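Local atomic coordinates of beta-hexosaminidase (Neisseria gonorrhoeae, PDB entry 6JTJ), a protein that probably cleaves terminal beta-1,4-linked N-acetylglucosamine from peptidoglycan fragments during cell-wall recycling, as a glycoside hydrolase of family 3. Residues A103-H106 / Q112-I115; E116-L121 / A151-A156. One frame throughout, in Å; residues are numbered along the deposited sequence.

Contact 1 of 2, residues A103-H106 / Q112-I115; sequences AVDH and QRFI. With NAG (2-acetamido-2-deoxy-beta-D-glucopyranose), chain I.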
loop_
_atom_site.group_PDB
_atom_site.type_symbol
_atom_site.label_atom_id
_atom_site.label_comp_id
_atom_site.label_asym_id
_atom_site.label_seq_id
_atom_site.Cartn_x
_atom_site.Cartn_y
_atom_site.Cartn_z
ATOM N N ALA C 103 9.791 16.105 -10.966
ATOM C CA ALA C 103 9.275 15.795 -9.636
ATOM C C ALA C 103 9.719 14.431 -9.143
ATOM O O ALA C 103 10.216 13.605 -9.909
ATOM C CB ALA C 103 7.759 15.876 -9.632
ATOM N N VAL C 104 9.569 14.236 -7.835
ATOM C CA VAL C 104 9.881 12.966 -7.170
ATOM C C VAL C 104 9.027 12.829 -5.899
ATOM O O VAL C 104 8.543 13.820 -5.354
ATOM C CB VAL C 104 11.379 12.884 -6.810
ATOM C CG1 VAL C 104 11.722 13.835 -5.667
ATOM C CG2 VAL C 104 11.794 11.465 -6.465
ATOM N N ASP C 105 8.814 11.594 -5.472
ATOM C CA ASP C 105 8.152 11.287 -4.211
ATOM C C ASP C 105 9.170 11.213 -3.069
ATOM O O ASP C 105 9.703 10.136 -2.777
ATOM C CB ASP C 105 7.394 9.947 -4.311
ATOM C CG ASP C 105 6.253 9.978 -5.320
ATOM O OD1 ASP C 105 5.343 10.808 -5.136
ATOM O OD2 ASP C 105 6.238 9.152 -6.262
ATOM N N HIS C 106 9.456 12.361 -2.447
ATOM C CA HIS C 106 10.162 12.391 -1.167
ATOM C C HIS C 106 9.207 12.869 -0.105
ATOM O O HIS C 106 8.990 14.069 0.055
ATOM C CB HIS C 106 11.402 13.292 -1.199
ATOM C CG HIS C 106 12.648 12.583 -1.631
ATOM N ND1 HIS C 106 13.902 12.962 -1.213
ATOM C CD2 HIS C 106 12.830 11.521 -2.443
ATOM C CE1 HIS C 106 14.804 12.152 -1.736
ATOM N NE2 HIS C 106 14.180 11.274 -2.495
ATOM N N GLN C 112 10.898 7.509 0.120
ATOM C CA GLN C 112 12.028 8.379 -0.188
ATOM C C GLN C 112 12.859 7.688 -1.260
ATOM O O GLN C 112 13.530 6.684 -0.984
ATOM C CB GLN C 112 12.878 8.625 1.066
ATOM C CG GLN C 112 14.061 9.535 0.778
ATOM C CD GLN C 112 14.937 9.834 1.979
ATOM O OE1 GLN C 112 14.557 9.638 3.131
ATOM N NE2 GLN C 112 16.148 10.302 1.692
ATOM N N ARG C 113 12.746 8.152 -2.500
ATOM C CA ARG C 113 13.357 7.466 -3.642
ATOM C C ARG C 113 14.874 7.419 -3.575
ATOM O O ARG C 113 15.487 6.392 -3.855
ATOM C CB ARG C 113 12.950 8.131 -4.963
ATOM C CG ARG C 113 11.463 8.192 -5.237
ATOM C CD ARG C 113 10.747 6.872 -4.992
ATOM N NE ARG C 113 9.332 7.019 -5.319
ATOM C CZ ARG C 113 8.337 6.304 -4.786
ATOM N NH1 ARG C 113 8.571 5.362 -3.878
ATOM N NH2 ARG C 113 7.088 6.553 -5.157
ATOM N N PHE C 114 15.462 8.535 -3.189
ATOM C CA PHE C 114 16.897 8.732 -3.289
ATOM C C PHE C 114 17.487 8.673 -1.888
ATOM O O PHE C 114 17.227 9.542 -1.062
ATOM C CB PHE C 114 17.246 10.099 -3.921
ATOM C CG PHE C 114 16.557 10.391 -5.212
ATOM C CD1 PHE C 114 16.184 9.387 -6.081
ATOM C CD2 PHE C 114 16.279 11.697 -5.562
ATOM C CE1 PHE C 114 15.560 9.683 -7.281
ATOM C CE2 PHE C 114 15.657 12.002 -6.765
ATOM C CZ PHE C 114 15.295 10.996 -7.621
ATOM N N ILE C 115 18.305 7.659 -1.637
ATOM C CA ILE C 115 18.814 7.404 -0.296
ATOM C C ILE C 115 20.281 7.829 -0.168
ATOM O O ILE C 115 20.596 8.706 0.630
ATOM C CB ILE C 115 18.664 5.915 0.058
ATOM C CG1 ILE C 115 17.187 5.533 0.063
ATOM C CG2 ILE C 115 19.322 5.590 1.390
ATOM C CD1 ILE C 115 16.306 6.298 1.042
HETATM C C1 NAG I . 0.436 6.970 -6.088
HETATM C C2 NAG I . 0.732 7.230 -4.604
HETATM C C3 NAG I . 1.102 8.678 -4.388
HETATM C C4 NAG I . 2.203 9.110 -5.354
HETATM C C5 NAG I . 1.774 8.917 -6.796
HETATM C C6 NAG I . 2.939 9.171 -7.756
HETATM C C7 NAG I . -0.406 6.274 -2.591
HETATM C C8 NAG I . 0.906 5.763 -2.165
HETATM N N2 NAG I . -0.394 6.938 -3.752
HETATM O O1 NAG I . 0.581 5.595 -6.389
HETATM O O3 NAG I . 1.495 8.846 -3.044
HETATM O O4 NAG I . 2.586 10.445 -5.140
HETATM O O5 NAG I . 1.365 7.577 -6.974
HETATM O O6 NAG I . 4.012 8.258 -7.586
HETATM O O7 NAG I . -1.423 6.045 -1.914
HETATM O O HOH W 1 8.914 9.255 -6.964
#
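Asp-105 and Arg-113 illustrate how a substrate-binding carboxylate can be held by several partners at once. OD2 of Asp-105 accepts a hydrogen bond from O6 of the bound N-acetylglucosamine at 2.7 Å. A salt bridge joins this OD2 to NH2 of Arg-113 at 2.9 Å. OD1 of Asp-105 accepts a hydrogen bond from the sugar's O4 at 2.8 Å. Asp-105 lies on strand 101-108 of the TIM barrel expected of family 3, and Arg-113 in the loop after strand 111-112, beside a sugar that Lys-210 and His-211 also bind. Carboxylate and guanidinium stand almost perpendicular, 89° apart, and the arginine nitrogen meets OD2 from above the carboxylate plane. The two side chains lie alongside each other and point the same way; a bend at chi2 (-47°) followed by an extended chi3 carries the guanidinium toward the sugar. A water ties them further: it donates to OD2 and accepts from Asp-105 N and from Arg-113 NE, the last at 2.8 Å. In the dimer, Asp-221 and Glu-219 of the second subunit form salt bridges with the same guanidinium.

Behind this polar layer, CG2 of Val-104 packs 3.5 Å from CG of Arg-113 and touches CZ of Phe-114. His-106 meets the next residues of the loop. Its NE2 accepts the backbone N-H of Phe-114 at 3.1 Å, its edge is turned toward the Phe-114 ring in an offset edge-to-face pair, and CG of Gln-112 lies over its face. The Gln-112 amide donates through NE2 to Phe-114 O at 3.1 Å and to Thr-119 O, while OE1 meets Arg-120 NH1 and Leu-121 N.

The salt bridge and shared water probably fix the carboxylate's rotation for binding O4 and O6, and the acceptor role of His-106 NE2 is consistent with a neutral imidazole protonated at ND1.

Contact 2 of 2, residues E116-L121 / A151-A156; sequences EGFTRL and ATELSA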
loop_
_atom_site.group_PDB
_atom_site.type_symbol
_atom_site.label_atom_id
_atom_site.label_comp_id
_atom_site.label_asym_id
_atom_site.label_seq_id
_atom_site.Cartn_x
_atom_site.Cartn_y
_atom_site.Cartn_z
ATOM N N GLU C 116 21.162 7.220 -0.961
ATOM C CA GLU C 116 22.602 7.456 -0.815
ATOM C C GLU C 116 22.975 8.901 -1.121
ATOM O O GLU C 116 22.655 9.416 -2.182
ATOM C CB GLU C 116 23.404 6.512 -1.709
ATOM C CG GLU C 116 24.911 6.573 -1.456
ATOM C CD GLU C 116 25.746 5.890 -2.529
ATOM O OE1 GLU C 116 26.881 5.430 -2.225
ATOM O OE2 GLU C 116 25.290 5.833 -3.688
ATOM N N GLY C 117 23.630 9.557 -0.168
ATOM C CA GLY C 117 24.041 10.944 -0.325
ATOM C C GLY C 117 23.004 11.944 0.144
ATOM O O GLY C 117 23.260 13.150 0.131
ATOM N N PHE C 118 21.841 11.455 0.591
ATOM C CA PHE C 118 20.773 12.314 1.108
ATOM C C PHE C 118 20.639 12.078 2.593
ATOM O O PHE C 118 20.930 10.989 3.080
ATOM C CB PHE C 118 19.429 11.983 0.402
ATOM C CG PHE C 118 19.302 12.577 -0.970
ATOM C CD1 PHE C 118 19.893 11.972 -2.062
ATOM C CD2 PHE C 118 18.574 13.747 -1.168
ATOM C CE1 PHE C 118 19.794 12.533 -3.322
ATOM C CE2 PHE C 118 18.455 14.310 -2.431
ATOM C CZ PHE C 118 19.069 13.708 -3.509
ATOM N N THR C 119 20.162 13.073 3.320
ATOM C CA THR C 119 19.730 12.862 4.685
ATOM C C THR C 119 18.524 11.925 4.655
ATOM O O THR C 119 17.626 12.113 3.839
ATOM C CB THR C 119 19.271 14.160 5.332
ATOM O OG1 THR C 119 20.335 15.088 5.254
ATOM C CG2 THR C 119 18.887 13.967 6.785
ATOM N N ARG C 120 18.523 10.914 5.532
ATOM C CA ARG C 120 17.379 10.020 5.660
ATOM C C ARG C 120 16.256 10.758 6.363
ATOM O O ARG C 120 16.443 11.309 7.431
ATOM C CB ARG C 120 17.762 8.756 6.430
ATOM C CG ARG C 120 16.734 7.638 6.325
ATOM C CD ARG C 120 16.779 6.971 4.960
ATOM N NE ARG C 120 15.867 5.831 4.894
ATOM C CZ ARG C 120 14.561 5.889 4.636
ATOM N NH1 ARG C 120 13.962 7.052 4.391
ATOM N NH2 ARG C 120 13.845 4.765 4.623
ATOM N N LEU C 121 15.082 10.780 5.750
ATOM C CA LEU C 121 13.956 11.551 6.264
ATOM C C LEU C 121 13.054 10.689 7.140
ATOM O O LEU C 121 12.837 9.517 6.834
ATOM C CB LEU C 121 13.139 12.116 5.105
ATOM C CG LEU C 121 13.888 13.041 4.150
ATOM C CD1 LEU C 121 13.118 13.180 2.851
ATOM C CD2 LEU C 121 14.132 14.400 4.776
ATOM N N ALA C 151 13.656 19.547 0.790
ATOM C CA ALA C 151 13.594 20.330 -0.436
ATOM C C ALA C 151 14.982 20.774 -0.902
ATOM O O ALA C 151 15.308 20.640 -2.082
ATOM C CB ALA C 151 12.683 21.545 -0.242
ATOM N N THR C 152 15.800 21.272 0.019
ATOM C CA THR C 152 17.101 21.826 -0.356
ATOM C C THR C 152 17.991 20.776 -1.018
ATOM O O THR C 152 18.603 21.038 -2.041
ATOM C CB THR C 152 17.829 22.456 0.841
ATOM O OG1 THR C 152 17.002 23.456 1.452
ATOM C CG2 THR C 152 19.131 23.112 0.377
ATOM N N GLU C 153 18.043 19.577 -0.453
ATOM C CA GLU C 153 18.903 18.552 -1.002
ATOM C C GLU C 153 18.444 18.167 -2.393
ATOM O O GLU C 153 19.271 17.845 -3.256
ATOM C CB GLU C 153 18.957 17.332 -0.069
ATOM C CG GLU C 153 19.640 17.639 1.250
ATOM C CD GLU C 153 19.776 16.440 2.181
ATOM O OE1 GLU C 153 19.291 15.343 1.873
ATOM O OE2 GLU C 153 20.366 16.600 3.260
ATOM N N LEU C 154 17.127 18.169 -2.617
ATOM C CA LEU C 154 16.613 17.833 -3.938
ATOM C C LEU C 154 16.847 18.977 -4.908
ATOM O O LEU C 154 17.183 18.745 -6.068
ATOM C CB LEU C 154 15.123 17.498 -3.885
ATOM C CG LEU C 154 14.728 16.169 -3.261
ATOM C CD1 LEU C 154 13.222 16.160 -3.054
ATOM C CD2 LEU C 154 15.158 15.005 -4.136
ATOM N N SER C 155 16.684 20.201 -4.425
ATOM C CA SER C 155 16.897 21.379 -5.256
ATOM C C SER C 155 18.330 21.437 -5.803
ATOM O O SER C 155 18.546 21.820 -6.943
ATOM C CB SER C 155 16.584 22.648 -4.470
ATOM O OG SER C 155 15.227 22.697 -4.095
ATOM N N ALA C 156 19.289 20.994 -4.991
ATOM C CA ALA C 156 20.690 20.915 -5.411
ATOM C C ALA C 156 20.904 19.996 -6.586
ATOM O O ALA C 156 21.931 20.111 -7.259
ATOM C CB ALA C 156 21.557 20.456 -4.260
#
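OE2 of Glu-153 is gripped twice, by the hydroxyl of Thr-119, which donates from OG1 at 2.5 Å, and by the amide nitrogen NE2 of Gln-375. The glutamate belongs to helix 136-155 of the TIM barrel expected of the family 3 N-terminal domain, and it reaches across to the loop that leads from strand 111-112 toward helix 124-134. Its other oxygen, OE1, accepts the backbone N-H of Thr-119 at 2.8 Å along a fairly direct path (N-H...O angle 154°). Each oxygen uses its syn lone pair, so one carboxylate takes both the backbone and the side-chain donor of a single residue. Such pairing should hold the carboxylate against rotation. In Thr-119, chi1 -57° sets OG1 beside the backbone N, so that it faces the same carboxylate as that N-H, and the side chain rests on Val-378 and Ala-379 of helix 369-382. The C-terminal helix thus meets the loop and helix 136-155 at one place.

Next to this polar pair, Phe-118 and Glu-153 run antiparallel past one another, ring and carboxylate planes 60° apart, with CD2 of Phe-118 3.8 Å from the glutamate's CB. Farther along the ring, CE2 touches CD2 of Leu-154 at 3.8 Å.

Overall arrangement
Both contacts rest on the same loop after strand 111-112, but they secure it against different elements. Contact 1, entirely buried and nearer the chain's centre, joins the loop's start to strand 101-108 and is rich in charge, with a sugar, a water and the second subunit taking part. Contact 2, partly buried and farther out, fastens the following residues to helix 136-155 through one carboxylate and a small apolar patch. The centres of contacts 1 and 2 lie about 9 Å apart. Gln-112 joins them by its probable bonds to Arg-120 and Leu-121, and Leu-154 packs on both His-106 and Phe-114, so the helix of contact 2 backs the aromatic layer of contact 1.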